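Local coordinates for polyketide Synthase III (Ectocarpus siliculosus, PDB 4B0N), which probably acts as a type III polyketide synthase acyltransferase of the chalcone synthase family, linked to the making of phlorotannin monomers, at residues Val44-Arg56 against Glu361-Ser375. Residues are numbered along the deposited sequence; the frame is centred on the assembly and turned at random.
Sequences VIAGMAIGNPQYR and EYGNMLSPSVMFVLS. With ACD (arachidonic acid), chain D.
Glu361 OE2 is gripped by two partners: a salt bridge from Arg56 NH2 at 3.0 Å and a hydrogen bond with Tyr92 OH, which also pairs with Arg56 NE. The carboxylate lies over one guanidinium face, offset toward the rim and with the planes 80° apart, a charge contact from above rather than a flat two-pronged pair. Glu361 CG packs over the centre of one Tyr362 face, and Phe372 CD2 meets the opposite face. Asn52 brings its amide obliquely to that ring, ND2 3.1 Å from Tyr362 CE1, the planes 30° apart. Ile50 CG2 sits 3.8 Å from the Phe372 ring centroid and 4° off its normal, a CH-pi contact; CG1 lies between backbone N and carbonyl carbon, which leaves CG2 over the ring. Met365 SD packs on the other face, and Gly51 O meets the edge, 3.5 Å from Phe372 CZ. Nearer the start of strand 42-51, Met48 SD lies 3.6 Å from Ser375 CB. An alanine in place of Phe372 removes the ring, and would probably open a gap between Ile50 and Met365. Leu366 of 361-375 touches the bound arachidonic acid. Strand 42-51 thus meets helix 369-385 mainly through apolar groups, while the salt bridge joins strand 55-58 to helix 353-362.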
loop_
_atom_site.group_PDB
_atom_site.type_symbol
_atom_site.label_atom_id
_atom_site.label_comp_id
_atom_site.label_asym_id
_atom_site.label_seq_id
_atom_site.Cartn_x
_atom_site.Cartn_y
_atom_site.Cartn_z
ATOM N N VAL A 44 17.197 2.222 13.572
ATOM C CA VAL A 44 17.237 1.215 14.633
ATOM C C VAL A 44 15.827 0.891 15.113
ATOM O O VAL A 44 14.996 1.789 15.278
ATOM C CB VAL A 44 18.065 1.682 15.859
ATOM C CG1 VAL A 44 18.255 0.533 16.840
ATOM C CG2 VAL A 44 19.422 2.235 15.444
ATOM N N ILE A 45 15.568 -0.395 15.339
ATOM C CA ILE A 45 14.334 -0.837 15.983
ATOM C C ILE A 45 14.422 -0.530 17.481
ATOM O O ILE A 45 15.173 -1.177 18.217
ATOM C CB ILE A 45 14.060 -2.340 15.726
ATOM C CG1 ILE A 45 13.860 -2.593 14.226
ATOM C CG2 ILE A 45 12.843 -2.815 16.514
ATOM C CD1 ILE A 45 14.114 -4.020 13.791
ATOM N N ALA A 46 13.665 0.476 17.912
ATOM C CA ALA A 46 13.668 0.930 19.306
ATOM C C ALA A 46 12.724 0.120 20.200
ATOM O O ALA A 46 12.971 -0.041 21.397
ATOM C CB ALA A 46 13.336 2.415 19.379
ATOM N N GLY A 47 11.643 -0.384 19.613
ATOM C CA GLY A 47 10.687 -1.218 20.326
ATOM C C GLY A 47 10.019 -2.198 19.388
ATOM O O GLY A 47 9.752 -1.879 18.229
ATOM N N MET A 48 9.754 -3.396 19.894
ATOM C CA MET A 48 9.109 -4.440 19.107
ATOM C C MET A 48 8.122 -5.223 19.969
ATOM O O MET A 48 8.396 -5.517 21.134
ATOM C CB MET A 48 10.165 -5.374 18.504
ATOM C CG MET A 48 9.614 -6.485 17.622
ATOM S SD MET A 48 10.850 -7.188 16.512
ATOM C CE MET A 48 10.752 -6.032 15.147
ATOM N N ALA A 49 6.968 -5.542 19.391
ATOM C CA ALA A 49 5.975 -6.374 20.063
ATOM C C ALA A 49 5.334 -7.358 19.096
ATOM O O ALA A 49 5.042 -7.016 17.947
ATOM C CB ALA A 49 4.913 -5.512 20.733
ATOM N N ILE A 50 5.139 -8.584 19.568
ATOM C CA ILE A 50 4.392 -9.599 18.825
ATOM C C ILE A 50 2.997 -9.768 19.426
ATOM O O ILE A 50 2.770 -9.446 20.595
ATOM C CB ILE A 50 5.129 -10.960 18.771
ATOM C CG1 ILE A 50 5.484 -11.454 20.184
ATOM C CG2 ILE A 50 6.362 -10.857 17.879
ATOM C CD1 ILE A 50 5.803 -12.933 20.275
ATOM N N GLY A 51 2.069 -10.268 18.617
ATOM C CA GLY A 51 0.688 -10.440 19.048
ATOM C C GLY A 51 -0.050 -11.492 18.250
ATOM O O GLY A 51 0.304 -11.791 17.107
ATOM N N ASN A 52 -1.084 -12.053 18.862
ATOM C CA ASN A 52 -1.879 -13.100 18.235
ATOM C C ASN A 52 -3.367 -12.969 18.536
ATOM O O ASN A 52 -3.745 -12.403 19.567
ATOM C CB ASN A 52 -1.375 -14.474 18.672
ATOM C CG ASN A 52 -0.082 -14.851 17.994
ATOM O OD1 ASN A 52 0.030 -14.777 16.776
ATOM N ND2 ASN A 52 0.906 -15.251 18.781
ATOM N N PRO A 53 -4.222 -13.480 17.629
ATOM C CA PRO A 53 -5.652 -13.524 17.918
ATOM C C PRO A 53 -5.987 -14.512 19.042
ATOM O O PRO A 53 -5.098 -15.187 19.573
ATOM C CB PRO A 53 -6.267 -13.973 16.590
ATOM C CG PRO A 53 -5.168 -14.686 15.884
ATOM C CD PRO A 53 -3.928 -13.937 16.257
ATOM N N GLN A 54 -7.271 -14.589 19.375
ATOM C CA GLN A 54 -7.750 -15.270 20.573
ATOM C C GLN A 54 -7.511 -16.785 20.608
ATOM O O GLN A 54 -7.083 -17.324 21.629
ATOM C CB GLN A 54 -9.239 -14.977 20.742
ATOM C CG GLN A 54 -9.719 -14.983 22.181
ATOM C CD GLN A 54 -11.179 -14.602 22.302
ATOM O OE1 GLN A 54 -11.914 -14.590 21.313
ATOM N NE2 GLN A 54 -11.609 -14.288 23.521
ATOM N N TYR A 55 -7.778 -17.456 19.491
ATOM C CA TYR A 55 -7.897 -18.914 19.477
ATOM C C TYR A 55 -6.643 -19.644 19.010
ATOM O O TYR A 55 -6.269 -19.575 17.844
ATOM C CB TYR A 55 -9.110 -19.338 18.639
ATOM C CG TYR A 55 -10.396 -18.661 19.064
ATOM C CD1 TYR A 55 -11.136 -19.144 20.143
ATOM C CD2 TYR A 55 -10.864 -17.530 18.395
ATOM C CE1 TYR A 55 -12.308 -18.522 20.542
ATOM C CE2 TYR A 55 -12.037 -16.901 18.786
ATOM C CZ TYR A 55 -12.756 -17.399 19.860
ATOM O OH TYR A 55 -13.924 -16.779 20.255
ATOM N N ARG A 56 -6.003 -20.346 19.940
ATOM C CA ARG A 56 -4.877 -21.217 19.627
ATOM C C ARG A 56 -5.410 -22.602 19.240
ATOM O O ARG A 56 -5.937 -23.336 20.081
ATOM C CB ARG A 56 -3.917 -21.289 20.822
ATOM C CG ARG A 56 -3.004 -22.505 20.844
ATOM C CD ARG A 56 -1.652 -22.230 20.216
ATOM N NE ARG A 56 -0.589 -22.152 21.217
ATOM C CZ ARG A 56 0.100 -23.198 21.677
ATOM N NH1 ARG A 56 -0.150 -24.428 21.237
ATOM N NH2 ARG A 56 1.050 -23.014 22.585
ATOM N N GLU A 361 4.936 -23.144 16.094
ATOM C CA GLU A 361 4.053 -22.561 17.102
ATOM C C GLU A 361 2.935 -21.709 16.499
ATOM O O GLU A 361 1.815 -21.694 17.018
ATOM C CB GLU A 361 4.874 -21.755 18.123
ATOM C CG GLU A 361 4.082 -20.909 19.120
ATOM C CD GLU A 361 3.113 -21.705 19.985
ATOM O OE1 GLU A 361 3.285 -22.936 20.138
ATOM O OE2 GLU A 361 2.170 -21.087 20.525
ATOM N N TYR A 362 3.239 -21.021 15.398
ATOM C CA TYR A 362 2.330 -20.020 14.830
ATOM C C TYR A 362 1.858 -20.311 13.404
ATOM O O TYR A 362 0.856 -19.748 12.960
ATOM C CB TYR A 362 2.988 -18.636 14.854
ATOM C CG TYR A 362 3.521 -18.191 16.199
ATOM C CD1 TYR A 362 2.657 -17.819 17.230
ATOM C CD2 TYR A 362 4.894 -18.119 16.432
ATOM C CE1 TYR A 362 3.146 -17.406 18.462
ATOM C CE2 TYR A 362 5.392 -17.705 17.658
ATOM C CZ TYR A 362 4.516 -17.349 18.668
ATOM O OH TYR A 362 5.012 -16.936 19.887
ATOM N N GLY A 363 2.584 -21.166 12.687
ATOM C CA GLY A 363 2.356 -21.365 11.254
ATOM C C GLY A 363 2.884 -20.195 10.440
ATOM O O GLY A 363 3.713 -19.418 10.920
ATOM N N ASN A 364 2.406 -20.070 9.205
ATOM C CA ASN A 364 2.773 -18.943 8.348
ATOM C C ASN A 364 1.746 -17.808 8.426
ATOM O O ASN A 364 0.649 -17.893 7.862
ATOM C CB ASN A 364 2.983 -19.404 6.899
ATOM C CG ASN A 364 3.527 -18.303 5.998
ATOM O OD1 ASN A 364 3.966 -17.246 6.465
ATOM N ND2 ASN A 364 3.502 -18.552 4.693
ATOM N N MET A 365 2.120 -16.744 9.130
ATOM C CA MET A 365 1.238 -15.601 9.348
ATOM C C MET A 365 1.399 -14.537 8.267
ATOM O O MET A 365 0.862 -13.435 8.398
ATOM C CB MET A 365 1.524 -14.963 10.705
ATOM C CG MET A 365 1.409 -15.891 11.896
ATOM S SD MET A 365 2.520 -15.314 13.187
ATOM C CE MET A 365 1.519 -15.656 14.623
ATOM N N LEU A 366 2.128 -14.872 7.204
ATOM C CA LEU A 366 2.444 -13.927 6.129
ATOM C C LEU A 366 3.462 -12.868 6.588
ATOM O O LEU A 366 4.580 -13.216 6.985
ATOM C CB LEU A 366 1.176 -13.270 5.551
ATOM C CG LEU A 366 0.134 -14.096 4.789
ATOM C CD1 LEU A 366 -0.734 -14.942 5.707
ATOM C CD2 LEU A 366 -0.744 -13.163 3.972
ATOM N N SER A 367 3.063 -11.596 6.547
ATOM C CA SER A 367 3.970 -10.464 6.794
ATOM C C SER A 367 4.705 -10.481 8.142
ATOM O O SER A 367 5.931 -10.346 8.167
ATOM C CB SER A 367 3.236 -9.130 6.623
ATOM O OG SER A 367 2.392 -9.149 5.487
ATOM N N PRO A 368 3.971 -10.648 9.264
ATOM C CA PRO A 368 4.645 -10.576 10.564
ATOM C C PRO A 368 5.591 -11.744 10.872
ATOM O O PRO A 368 6.426 -11.629 11.769
ATOM C CB PRO A 368 3.480 -10.558 11.562
ATOM C CG PRO A 368 2.364 -11.236 10.852
ATOM C CD PRO A 368 2.514 -10.831 9.416
ATOM N N SER A 369 5.470 -12.847 10.133
ATOM C CA SER A 369 6.236 -14.065 10.418
ATOM C C SER A 369 7.730 -13.801 10.573
ATOM O O SER A 369 8.357 -14.309 11.501
ATOM C CB SER A 369 5.986 -15.123 9.345
ATOM O OG SER A 369 4.617 -15.481 9.305
ATOM N N VAL A 370 8.278 -12.991 9.667
ATOM C CA VAL A 370 9.682 -12.572 9.695
ATOM C C VAL A 370 10.013 -11.833 10.995
ATOM O O VAL A 370 11.082 -12.038 11.570
ATOM C CB VAL A 370 10.032 -11.667 8.484
ATOM C CG1 VAL A 370 11.539 -11.581 8.284
ATOM C CG2 VAL A 370 9.372 -12.180 7.212
ATOM N N MET A 371 9.086 -10.985 11.444
ATOM C CA MET A 371 9.233 -10.219 12.688
ATOM C C MET A 371 9.206 -11.134 13.914
ATOM O O MET A 371 9.834 -10.836 14.928
ATOM C CB MET A 371 8.116 -9.180 12.829
ATOM C CG MET A 371 7.664 -8.502 11.547
ATOM S SD MET A 371 8.153 -6.773 11.426
ATOM C CE MET A 371 7.030 -5.983 12.576
ATOM N N PHE A 372 8.458 -12.229 13.829
ATOM C CA PHE A 372 8.404 -13.205 14.912
ATOM C C PHE A 372 9.755 -13.906 15.080
ATOM O O PHE A 372 10.260 -14.020 16.199
ATOM C CB PHE A 372 7.281 -14.225 14.677
ATOM C CG PHE A 372 5.925 -13.767 15.148
ATOM C CD1 PHE A 372 5.212 -12.803 14.444
ATOM C CD2 PHE A 372 5.351 -14.320 16.286
ATOM C CE1 PHE A 372 3.962 -12.386 14.875
ATOM C CE2 PHE A 372 4.098 -13.910 16.720
ATOM C CZ PHE A 372 3.404 -12.941 16.016
ATOM N N VAL A 373 10.332 -14.366 13.969
ATOM C CA VAL A 373 11.665 -14.976 13.962
ATOM C C VAL A 373 12.690 -13.961 14.460
ATOM O O VAL A 373 13.494 -14.257 15.345
ATOM C CB VAL A 373 12.078 -15.455 12.551
ATOM C CG1 VAL A 373 13.452 -16.112 12.582
ATOM C CG2 VAL A 373 11.047 -16.416 11.975
ATOM N N LEU A 374 12.638 -12.763 13.885
ATOM C CA LEU A 374 13.507 -11.660 14.267
ATOM C C LEU A 374 13.397 -11.373 15.765
ATOM O O LEU A 374 14.410 -11.200 16.442
ATOM C CB LEU A 374 13.154 -10.422 13.431
ATOM C CG LEU A 374 14.081 -9.210 13.268
ATOM C CD1 LEU A 374 13.760 -8.140 14.303
ATOM C CD2 LEU A 374 15.567 -9.569 13.265
ATOM N N SER A 375 12.167 -11.354 16.277
ATOM C CA SER A 375 11.914 -11.128 17.702
ATOM C C SER A 375 12.080 -12.408 18.522
ATOM O O SER A 375 11.391 -12.608 19.529
ATOM C CB SER A 375 10.525 -10.523 17.929
ATOM O OG SER A 375 10.298 -10.262 19.304
HETATM C C1 ACD D . 2.506 -16.513 0.151
HETATM C C2 ACD D . 1.814 -15.193 -0.108
HETATM C C3 ACD D . 0.661 -15.013 0.875
HETATM C C4 ACD D . -0.504 -14.276 0.227
HETATM C C5 ACD D . -1.761 -14.478 1.039
HETATM C C6 ACD D . -2.914 -13.942 0.646
HETATM C C7 ACD D . -4.153 -14.148 1.484
HETATM C C8 ACD D . -4.836 -15.453 1.157
HETATM C C9 ACD D . -5.575 -16.049 2.092
HETATM C C10 ACD D . -6.280 -17.352 1.797
HETATM C C11 ACD D . -5.760 -18.442 2.700
HETATM C C12 ACD D . -6.609 -19.217 3.369
HETATM C C13 ACD D . -6.073 -20.309 4.264
HETATM C C14 ACD D . -6.728 -20.257 5.624
HETATM C C15 ACD D . -6.257 -21.022 6.607
HETATM C C16 ACD D . -6.890 -20.996 7.976
HETATM C C17 ACD D . -7.964 -22.076 8.050
HETATM C C18 ACD D . -7.544 -23.259 8.914
HETATM C C19 ACD D . -8.001 -24.561 8.271
HETATM C C20 ACD D . -7.835 -25.729 9.217
HETATM O O1 ACD D . 3.756 -16.539 0.216
#